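Local coordinates for ribosomal RNA small subunit methyltransferase E (Legionella pneumophila, PDB 5O96), which probably methylates N3 of a specific uridine in 16S ribosomal RNA within the small ribosomal subunit, with S-adenosylmethionine as methyl donor, at residues A[52-57]-A[69-74]; A[161-166]-A[213-218]; A[171-176]-A[193-198]. One frame throughout, in Å; residues are numbered along the deposited sequence.

Contact 1: residues A[52-57]-A[69-74]; sequences EFTASI and IASVLE
Ile69 meets Phe53 through its CG2 branch, which sits 4.0 Å from Phe53 CB, while Ala55 presents its methyl to the backbone at Ile69 CA. These residues share one face of the sheet, and Tyr15 adds to it, touching Ile69 and meeting the Phe53 ring edge-to-face. At Ala70 the strand leaves the regular ladder: its N reaches Thr54 O at 2.5 Å, a length so short that it is doubtful in detail, and its CB lies 3.9 Å from Thr54 CB. Ala70 and Ser71 together stand opposite the single residue Thr54, a classic beta bulge in which Ala70 takes up a near-helical psi of -48°. The bulge interrupts the long antiparallel hairpin of strands 51-61 and 64-74, part of the mixed sheet of the PUA domain. Ser71 O then accepts Thr54 N at 2.7 Å, and a second link joins the side chains, Ser71 OG lying 3.0 Å from Thr54 OG1. Ser71 OG is set between its own backbone N and carbonyl carbon (chi1 61°), which turns it to that partner. Val72 lies alongside Phe53, pointing the same way, its CG2 obliquely against the ring at 3.4 Å from Phe53 CE2. Leu73 pairs in both directions with Glu52, the Glu52 N to Leu73 O bond being nearly straight at 172°. The Glu52 carboxylate itself is held by Asn148, Arg77 and Arg8.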
loop_
_atom_site.group_PDB
_atom_site.type_symbol
_atom_site.label_atom_id
_atom_site.label_comp_id
_atom_site.label_asym_id
_atom_site.label_seq_id
_atom_site.Cartn_x
_atom_site.Cartn_y
_atom_site.Cartn_z
ATOM N N GLU A 52 -19.410 -19.772 -1.188
ATOM C CA GLU A 52 -20.203 -18.670 -0.663
ATOM C C GLU A 52 -21.645 -19.122 -0.474
ATOM O O GLU A 52 -22.191 -19.878 -1.287
ATOM C CB GLU A 52 -20.173 -17.430 -1.580
ATOM C CG GLU A 52 -18.805 -17.043 -2.076
ATOM C CD GLU A 52 -18.758 -15.666 -2.698
ATOM O OE1 GLU A 52 -19.817 -15.123 -3.090
ATOM O OE2 GLU A 52 -17.642 -15.110 -2.799
ATOM N N PHE A 53 -22.257 -18.625 0.593
ATOM C CA PHE A 53 -23.620 -18.957 0.964
ATOM C C PHE A 53 -24.420 -17.663 1.044
ATOM O O PHE A 53 -24.065 -16.759 1.810
ATOM C CB PHE A 53 -23.641 -19.716 2.293
ATOM C CG PHE A 53 -22.835 -20.989 2.279
ATOM C CD1 PHE A 53 -21.484 -20.971 2.553
ATOM C CD2 PHE A 53 -23.433 -22.204 1.993
ATOM C CE1 PHE A 53 -20.739 -22.143 2.541
ATOM C CE2 PHE A 53 -22.695 -23.372 1.988
ATOM C CZ PHE A 53 -21.351 -23.341 2.254
ATOM N N THR A 54 -25.475 -17.560 0.235
ATOM C CA THR A 54 -26.378 -16.419 0.318
ATOM C C THR A 54 -27.320 -16.605 1.499
ATOM O O THR A 54 -27.766 -17.721 1.787
ATOM C CB THR A 54 -27.183 -16.252 -0.973
ATOM O OG1 THR A 54 -26.389 -16.652 -2.093
ATOM C CG2 THR A 54 -27.563 -14.793 -1.163
ATOM N N ALA A 55 -27.615 -15.511 2.194
ATOM C CA ALA A 55 -28.417 -15.634 3.402
ATOM C C ALA A 55 -29.130 -14.323 3.706
ATOM O O ALA A 55 -28.817 -13.259 3.160
ATOM C CB ALA A 55 -27.565 -16.080 4.596
ATOM N N SER A 56 -30.109 -14.436 4.601
ATOM C CA SER A 56 -30.871 -13.318 5.120
ATOM C C SER A 56 -30.976 -13.484 6.626
ATOM O O SER A 56 -30.901 -14.600 7.150
ATOM C CB SER A 56 -32.269 -13.243 4.494
ATOM O OG SER A 56 -32.941 -14.492 4.598
ATOM N N ILE A 57 -31.136 -12.364 7.321
ATOM C CA ILE A 57 -31.303 -12.392 8.766
ATOM C C ILE A 57 -32.769 -12.648 9.072
ATOM O O ILE A 57 -33.662 -12.040 8.470
ATOM C CB ILE A 57 -30.813 -11.082 9.399
ATOM C CG1 ILE A 57 -29.353 -10.835 8.997
ATOM C CG2 ILE A 57 -30.967 -11.130 10.923
ATOM C CD1 ILE A 57 -28.824 -9.463 9.342
ATOM N N ILE A 69 -30.023 -19.657 5.134
ATOM C CA ILE A 69 -29.206 -19.846 3.940
ATOM C C ILE A 69 -30.107 -19.949 2.715
ATOM O O ILE A 69 -31.113 -20.667 2.723
ATOM C CB ILE A 69 -28.323 -21.091 4.085
ATOM C CG1 ILE A 69 -27.559 -21.036 5.401
ATOM C CG2 ILE A 69 -27.344 -21.176 2.940
ATOM C CD1 ILE A 69 -26.503 -22.100 5.525
ATOM N N ALA A 70 -29.752 -19.222 1.656
ATOM C CA ALA A 70 -30.509 -19.255 0.409
ATOM C C ALA A 70 -29.872 -20.163 -0.634
ATOM O O ALA A 70 -30.565 -20.988 -1.238
ATOM C CB ALA A 70 -30.669 -17.838 -0.157
ATOM N N SER A 71 -28.563 -20.036 -0.860
ATOM C CA SER A 71 -27.900 -20.851 -1.870
ATOM C C SER A 71 -26.405 -20.879 -1.590
ATOM O O SER A 71 -25.857 -19.985 -0.941
ATOM C CB SER A 71 -28.176 -20.337 -3.292
ATOM O OG SER A 71 -27.704 -19.012 -3.461
ATOM N N VAL A 72 -25.760 -21.937 -2.088
ATOM C CA VAL A 72 -24.317 -22.133 -2.016
ATOM C C VAL A 72 -23.748 -21.948 -3.416
ATOM O O VAL A 72 -24.398 -22.256 -4.420
ATOM C CB VAL A 72 -23.957 -23.528 -1.451
ATOM C CG1 VAL A 72 -24.511 -24.605 -2.327
ATOM C CG2 VAL A 72 -22.457 -23.706 -1.348
ATOM N N LEU A 73 -22.530 -21.429 -3.486
ATOM C CA LEU A 73 -21.861 -21.305 -4.769
ATOM C C LEU A 73 -20.365 -21.405 -4.537
ATOM O O LEU A 73 -19.850 -20.900 -3.536
ATOM C CB LEU A 73 -22.229 -19.989 -5.456
ATOM C CG LEU A 73 -21.579 -19.662 -6.795
ATOM C CD1 LEU A 73 -21.767 -20.802 -7.776
ATOM C CD2 LEU A 73 -22.173 -18.370 -7.339
ATOM N N GLU A 74 -19.677 -22.071 -5.457
ATOM C CA GLU A 74 -18.233 -22.258 -5.369
ATOM C C GLU A 74 -17.544 -21.103 -6.087
ATOM O O GLU A 74 -17.647 -20.967 -7.311
ATOM C CB GLU A 74 -17.835 -23.603 -5.968
ATOM C CG GLU A 74 -16.576 -24.169 -5.368
ATOM C CD GLU A 74 -16.400 -25.627 -5.689
ATOM O OE1 GLU A 74 -15.315 -25.999 -6.189
ATOM O OE2 GLU A 74 -17.356 -26.396 -5.445
#

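Contact 2: residues A[161-166]-A[213-218]; sequences QFVREA and HGFLPL
Phe215 drives its ring toward the C-terminal end of helix 159-165, where Phe162 and Val163 of the helix and Ala166 just beyond it receive it. The Ala166 methyl comes to the ring edge, near its plane, with CB 3.6 Å from Phe215 CZ. Val163 lies at a slant to the ring and presses CG2 to within 3.5 Å of Phe215 CE1. The side chains of Phe162 and Phe215 run at about a right angle and touch obliquely, Phe162 CE1 3.9 Å from Phe215 CZ; the Phe162 ring also meets His84 edge-to-face. No hydrogen bond joins the two segments. The arrangement seats helix 159-165 on one face of the parallel sheet of the SPOUT methyltransferase domain, beside the loop that leads into edge strand 216-218; Ile195 of that sheet touches Phe162, Val163 and Phe215. The other branch of Val163 serves His213, whose side chain crosses it at roughly a right angle, with Val163 CG1 3.4 Å from His213 CG. His213 ND1 is hydrogen-bonded to Leu209 O, which helps fix the imidazole's rotation. Arg164 runs beside the histidine, pointing the same way, its CG 3.9 Å from His213 NE2. Its guanidinium turns back at chi3 (-87°) to form a salt bridge with Asp160.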
loop_
_atom_site.group_PDB
_atom_site.type_symbol
_atom_site.label_atom_id
_atom_site.label_comp_id
_atom_site.label_asym_id
_atom_site.label_seq_id
_atom_site.Cartn_x
_atom_site.Cartn_y
_atom_site.Cartn_z
ATOM N N GLN A 161 15.918 -19.823 10.794
ATOM C CA GLN A 161 14.993 -20.939 10.642
ATOM C C GLN A 161 14.271 -20.863 9.307
ATOM O O GLN A 161 14.249 -21.832 8.543
ATOM C CB GLN A 161 13.994 -20.952 11.792
ATOM C CG GLN A 161 12.974 -22.068 11.691
ATOM C CD GLN A 161 12.085 -22.150 12.905
ATOM O OE1 GLN A 161 12.411 -21.608 13.961
ATOM N NE2 GLN A 161 10.943 -22.806 12.761
ATOM N N PHE A 162 13.713 -19.692 8.996
ATOM C CA PHE A 162 12.855 -19.548 7.827
ATOM C C PHE A 162 13.614 -19.854 6.543
ATOM O O PHE A 162 13.096 -20.513 5.631
ATOM C CB PHE A 162 12.291 -18.126 7.778
ATOM C CG PHE A 162 11.536 -17.845 6.527
ATOM C CD1 PHE A 162 12.179 -17.364 5.408
ATOM C CD2 PHE A 162 10.190 -18.133 6.455
ATOM C CE1 PHE A 162 11.501 -17.171 4.265
ATOM C CE2 PHE A 162 9.504 -17.921 5.305
ATOM C CZ PHE A 162 10.156 -17.434 4.210
ATOM N N VAL A 163 14.820 -19.320 6.439
ATOM C CA VAL A 163 15.653 -19.529 5.276
ATOM C C VAL A 163 16.069 -20.994 5.160
ATOM O O VAL A 163 16.210 -21.521 4.049
ATOM C CB VAL A 163 16.833 -18.547 5.405
ATOM C CG1 VAL A 163 18.125 -19.164 5.019
ATOM C CG2 VAL A 163 16.551 -17.269 4.611
ATOM N N ARG A 164 16.240 -21.689 6.291
ATOM C CA ARG A 164 16.573 -23.111 6.237
ATOM C C ARG A 164 15.398 -23.937 5.731
ATOM O O ARG A 164 15.573 -24.839 4.902
ATOM C CB ARG A 164 17.018 -23.617 7.614
ATOM C CG ARG A 164 18.460 -23.280 7.986
ATOM C CD ARG A 164 18.967 -24.097 9.181
ATOM N NE ARG A 164 18.659 -23.491 10.478
ATOM C CZ ARG A 164 17.618 -23.820 11.245
ATOM N NH1 ARG A 164 17.434 -23.205 12.411
ATOM N NH2 ARG A 164 16.756 -24.755 10.852
ATOM N N GLU A 165 14.197 -23.653 6.221
ATOM C CA GLU A 165 13.028 -24.462 5.901
ATOM C C GLU A 165 12.360 -24.066 4.598
ATOM O O GLU A 165 11.508 -24.819 4.122
ATOM C CB GLU A 165 11.995 -24.367 7.024
ATOM C CG GLU A 165 12.486 -24.850 8.377
ATOM C CD GLU A 165 11.503 -24.492 9.489
ATOM O OE1 GLU A 165 10.533 -23.728 9.227
ATOM O OE2 GLU A 165 11.700 -24.982 10.621
ATOM N N ALA A 166 12.715 -22.914 4.035
ATOM C CA ALA A 166 12.104 -22.420 2.807
ATOM C C ALA A 166 12.258 -23.418 1.664
ATOM O O ALA A 166 13.380 -23.739 1.259
ATOM C CB ALA A 166 12.745 -21.088 2.425
ATOM N N HIS A 213 21.265 -19.820 1.122
ATOM C CA HIS A 213 20.129 -20.720 0.953
ATOM C C HIS A 213 19.259 -20.371 -0.248
ATOM O O HIS A 213 18.069 -20.704 -0.258
ATOM C CB HIS A 213 19.306 -20.749 2.235
ATOM C CG HIS A 213 20.019 -21.413 3.367
ATOM N ND1 HIS A 213 21.013 -20.791 4.095
ATOM C CD2 HIS A 213 19.914 -22.668 3.863
ATOM C CE1 HIS A 213 21.472 -21.631 5.007
ATOM N NE2 HIS A 213 20.820 -22.774 4.887
ATOM N N GLY A 214 19.828 -19.729 -1.265
ATOM C CA GLY A 214 19.155 -19.584 -2.541
ATOM C C GLY A 214 18.294 -18.345 -2.695
ATOM O O GLY A 214 17.671 -18.178 -3.749
ATOM N N PHE A 215 18.245 -17.459 -1.708
ATOM C CA PHE A 215 17.465 -16.233 -1.832
ATOM C C PHE A 215 18.200 -15.223 -2.705
ATOM O O PHE A 215 19.352 -14.871 -2.442
ATOM C CB PHE A 215 17.150 -15.693 -0.447
ATOM C CG PHE A 215 16.037 -16.456 0.219
ATOM C CD1 PHE A 215 16.297 -17.602 0.958
ATOM C CD2 PHE A 215 14.724 -16.058 0.050
ATOM C CE1 PHE A 215 15.263 -18.315 1.536
ATOM C CE2 PHE A 215 13.687 -16.755 0.633
ATOM C CZ PHE A 215 13.946 -17.877 1.367
ATOM N N LEU A 216 17.553 -14.792 -3.761
ATOM C CA LEU A 216 18.109 -13.860 -4.736
ATOM C C LEU A 216 17.614 -12.430 -4.482
ATOM O O LEU A 216 16.470 -12.232 -4.028
ATOM C CB LEU A 216 17.720 -14.294 -6.152
ATOM C CG LEU A 216 18.094 -15.751 -6.497
ATOM C CD1 LEU A 216 17.561 -16.122 -7.877
ATOM C CD2 LEU A 216 19.596 -16.020 -6.410
ATOM N N PRO A 217 18.454 -11.421 -4.755
ATOM C CA PRO A 217 18.103 -10.024 -4.424
ATOM C C PRO A 217 17.228 -9.355 -5.479
ATOM O O PRO A 217 17.591 -9.228 -6.650
ATOM C CB PRO A 217 19.468 -9.340 -4.316
ATOM C CG PRO A 217 20.329 -10.088 -5.291
ATOM C CD PRO A 217 19.838 -11.537 -5.238
ATOM N N LEU A 218 16.076 -8.881 -5.034
ATOM C CA LEU A 218 15.091 -8.192 -5.856
ATOM C C LEU A 218 15.059 -6.703 -5.519
ATOM O O LEU A 218 14.950 -6.346 -4.345
ATOM C CB LEU A 218 13.708 -8.791 -5.594
ATOM C CG LEU A 218 12.538 -8.052 -6.267
ATOM C CD1 LEU A 218 12.565 -8.469 -7.713
ATOM C CD2 LEU A 218 11.179 -8.352 -5.562
#

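Contact 3: residues A[171-176]-A[193-198]; sequences KLILHP and ALIIGP. With SAM (S-adenosylmethionine), chain I.
Strands 171-174 and 193-196 run parallel at 15° to each other, pairing Lys171 with Ala193, Leu172 with Leu194 and Ile173 with Ile195 through three nearly straight bonds: Leu172 N to Ala193 O, Ile195 N to Leu172 O and Leu174 N to Ile195 O, the last 3.0 Å long. On one face, Ile173 slants across Ile195 and sets CD1 3.8 Å from Ile195 CG2. Next along that face, Lys171 touches with CG, 3.9 Å from Ala193 CB, and sends its amine on to a weak hydrogen bond with His213 O. Leu172 and Leu194 occupy the other face, where both touch helix 227-242. These are adjacent strands of the parallel sheet of the SPOUT domain, whose knotted C-terminal part binds the cofactor in this family, and S-adenosylmethionine lies just past their C-terminal ends. Leu174 belongs both to the strand pairing and to the cofactor site. Its CB is 4.1 Å from Ile196 CG1, and with CG anti to the backbone N (chi1 178°) the side chain extends to the cofactor, CD1 reaching within 3.4 Å of adenine N3. Pro176 brings CD 3.3 Å from ribose O2'. Where the strands part, a water bridges them: it donates to Leu174 O, accepts from Gly197 N at 2.8 Å and donates to O4' of the ribose at 2.7 Å. Gly197 O is in turn hydrogen-bonded to Thr227 OG1.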
loop_
_atom_site.group_PDB
_atom_site.type_symbol
_atom_site.label_atom_id
_atom_site.label_comp_id
_atom_site.label_asym_id
_atom_site.label_seq_id
_atom_site.Cartn_x
_atom_site.Cartn_y
_atom_site.Cartn_z
ATOM N N LYS A 171 12.787 -17.888 -4.722
ATOM C CA LYS A 171 13.103 -17.358 -3.403
ATOM C C LYS A 171 13.784 -16.015 -3.560
ATOM O O LYS A 171 14.886 -15.941 -4.095
ATOM C CB LYS A 171 13.987 -18.329 -2.612
ATOM C CG LYS A 171 13.201 -19.529 -2.133
ATOM C CD LYS A 171 14.026 -20.472 -1.300
ATOM C CE LYS A 171 15.059 -21.176 -2.119
ATOM N NZ LYS A 171 15.498 -22.451 -1.462
ATOM N N LEU A 172 13.129 -14.965 -3.072
ATOM C CA LEU A 172 13.553 -13.599 -3.300
ATOM C C LEU A 172 13.667 -12.848 -1.974
ATOM O O LEU A 172 12.836 -13.009 -1.075
ATOM C CB LEU A 172 12.558 -12.896 -4.229
ATOM C CG LEU A 172 12.394 -13.399 -5.660
ATOM C CD1 LEU A 172 11.354 -12.533 -6.332
ATOM C CD2 LEU A 172 13.710 -13.345 -6.441
ATOM N N ILE A 173 14.686 -12.009 -1.861
ATOM C CA ILE A 173 14.793 -11.086 -0.738
ATOM C C ILE A 173 14.883 -9.668 -1.278
ATOM O O ILE A 173 15.677 -9.388 -2.188
ATOM C CB ILE A 173 16.004 -11.406 0.155
ATOM C CG1 ILE A 173 16.104 -10.407 1.312
ATOM C CG2 ILE A 173 17.332 -11.532 -0.688
ATOM C CD1 ILE A 173 16.895 -10.954 2.491
ATOM N N LEU A 174 14.103 -8.767 -0.693
ATOM C CA LEU A 174 14.158 -7.354 -1.066
ATOM C C LEU A 174 15.404 -6.743 -0.436
ATOM O O LEU A 174 15.470 -6.549 0.787
ATOM C CB LEU A 174 12.888 -6.621 -0.634
ATOM C CG LEU A 174 12.888 -5.138 -0.956
ATOM C CD1 LEU A 174 13.071 -4.903 -2.449
ATOM C CD2 LEU A 174 11.607 -4.517 -0.482
ATOM N N HIS A 175 16.399 -6.448 -1.274
ATOM C CA HIS A 175 17.700 -5.957 -0.834
ATOM C C HIS A 175 18.462 -5.384 -2.025
ATOM O O HIS A 175 18.527 -6.004 -3.089
ATOM C CB HIS A 175 18.510 -7.072 -0.166
ATOM C CG HIS A 175 19.826 -6.611 0.392
ATOM N ND1 HIS A 175 19.930 -5.865 1.552
ATOM C CD2 HIS A 175 21.092 -6.785 -0.059
ATOM C CE1 HIS A 175 21.201 -5.606 1.790
ATOM N NE2 HIS A 175 21.926 -6.152 0.828
ATOM N N PRO A 176 19.062 -4.205 -1.875
ATOM C CA PRO A 176 19.630 -3.508 -3.039
ATOM C C PRO A 176 20.859 -4.167 -3.649
ATOM O O PRO A 176 21.062 -4.034 -4.862
ATOM C CB PRO A 176 19.994 -2.127 -2.468
ATOM C CG PRO A 176 19.306 -2.035 -1.156
ATOM C CD PRO A 176 19.170 -3.418 -0.634
ATOM N N ALA A 193 8.936 -17.573 -2.244
ATOM C CA ALA A 193 9.215 -17.090 -0.903
ATOM C C ALA A 193 9.805 -15.688 -1.014
ATOM O O ALA A 193 10.746 -15.471 -1.781
ATOM C CB ALA A 193 10.166 -18.028 -0.161
ATOM N N LEU A 194 9.245 -14.740 -0.256
ATOM C CA LEU A 194 9.617 -13.331 -0.342
ATOM C C LEU A 194 9.958 -12.811 1.043
ATOM O O LEU A 194 9.083 -12.763 1.923
ATOM C CB LEU A 194 8.476 -12.504 -0.946
ATOM C CG LEU A 194 8.644 -10.982 -1.000
ATOM C CD1 LEU A 194 9.750 -10.560 -1.958
ATOM C CD2 LEU A 194 7.340 -10.318 -1.391
ATOM N N ILE A 195 11.215 -12.403 1.233
ATOM C CA ILE A 195 11.661 -11.812 2.494
ATOM C C ILE A 195 11.694 -10.286 2.372
ATOM O O ILE A 195 12.288 -9.727 1.431
ATOM C CB ILE A 195 13.031 -12.373 2.913
ATOM C CG1 ILE A 195 12.943 -13.881 3.152
ATOM C CG2 ILE A 195 13.534 -11.685 4.187
ATOM C CD1 ILE A 195 14.326 -14.520 3.451
ATOM N N ILE A 196 11.027 -9.605 3.307
ATOM C CA ILE A 196 11.079 -8.146 3.403
ATOM C C ILE A 196 11.524 -7.789 4.808
ATOM O O ILE A 196 10.962 -8.284 5.792
ATOM C CB ILE A 196 9.737 -7.488 3.045
ATOM C CG1 ILE A 196 9.528 -7.631 1.529
ATOM C CG2 ILE A 196 9.760 -5.985 3.446
ATOM C CD1 ILE A 196 8.189 -7.965 1.146
ATOM N N GLY A 197 12.555 -6.964 4.896
ATOM C CA GLY A 197 13.239 -6.735 6.136
ATOM C C GLY A 197 12.748 -5.501 6.836
ATOM O O GLY A 197 11.858 -4.795 6.363
ATOM N N PRO A 198 13.314 -5.233 7.995
ATOM C CA PRO A 198 12.824 -4.156 8.850
ATOM C C PRO A 198 13.422 -2.847 8.364
ATOM O O PRO A 198 14.256 -2.841 7.458
ATOM C CB PRO A 198 13.365 -4.540 10.227
ATOM C CG PRO A 198 14.706 -5.146 9.882
ATOM C CD PRO A 198 14.484 -5.906 8.575
HETATM N N SAM I . 12.689 2.089 4.711
HETATM C CA SAM I . 11.714 1.266 5.421
HETATM C C SAM I . 10.972 1.869 6.637
HETATM O O SAM I . 10.926 3.068 6.862
HETATM O OXT SAM I . 10.358 1.172 7.445
HETATM C CB SAM I . 12.435 0.032 5.860
HETATM C CG SAM I . 12.134 -1.365 5.378
HETATM S SD SAM I . 12.959 -1.604 3.835
HETATM C CE SAM I . 11.644 -2.216 2.781
HETATM C "C5'" SAM I . 13.836 -3.127 4.253
HETATM C "C4'" SAM I . 15.072 -3.210 3.391
HETATM O "O4'" SAM I . 14.620 -3.412 2.066
HETATM C "C3'" SAM I . 15.781 -1.862 3.366
HETATM O "O3'" SAM I . 16.852 -1.746 4.266
HETATM C "C2'" SAM I . 16.320 -1.755 1.968
HETATM O "O2'" SAM I . 17.659 -2.175 2.005
HETATM C "C1'" SAM I . 15.491 -2.746 1.173
HETATM N N9 SAM I . 14.831 -1.937 0.139
HETATM C C8 SAM I . 13.946 -0.885 0.292
HETATM N N7 SAM I . 13.618 -0.406 -0.924
HETATM C C5 SAM I . 14.289 -1.137 -1.849
HETATM C C6 SAM I . 14.318 -1.068 -3.217
HETATM N N6 SAM I . 13.604 -0.138 -3.822
HETATM N N1 SAM I . 15.126 -1.937 -3.919
HETATM C C2 SAM I . 15.878 -2.889 -3.263
HETATM N N3 SAM I . 15.842 -2.961 -1.876
HETATM C C4 SAM I . 15.060 -2.088 -1.197
HETATM O O HOH W 1 13.577 -5.835 2.577
#

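Contact 1 stands apart, its centre about 40 Å from that of contact 3 and on the other side of the chain's centre, in the PUA sheet. It is partly buried, with exposed residues along strand 69-74, and mixes backbone bonding with a hydroxyl pair. Contact 3 is the buried one: also a strand pairing, but parallel, lined by aliphatic side chains and ending at the cofactor. Contact 2, partly buried, relies on side-chain packing alone, between the end of a helix and the loop leading into an edge strand. Contacts 2 and 3 meet at one sheet, their centres about 9 Å apart: strand 216-218 continues the ladder beside strand 170-174, with Leu216 O 2.8 Å from Ile173 N.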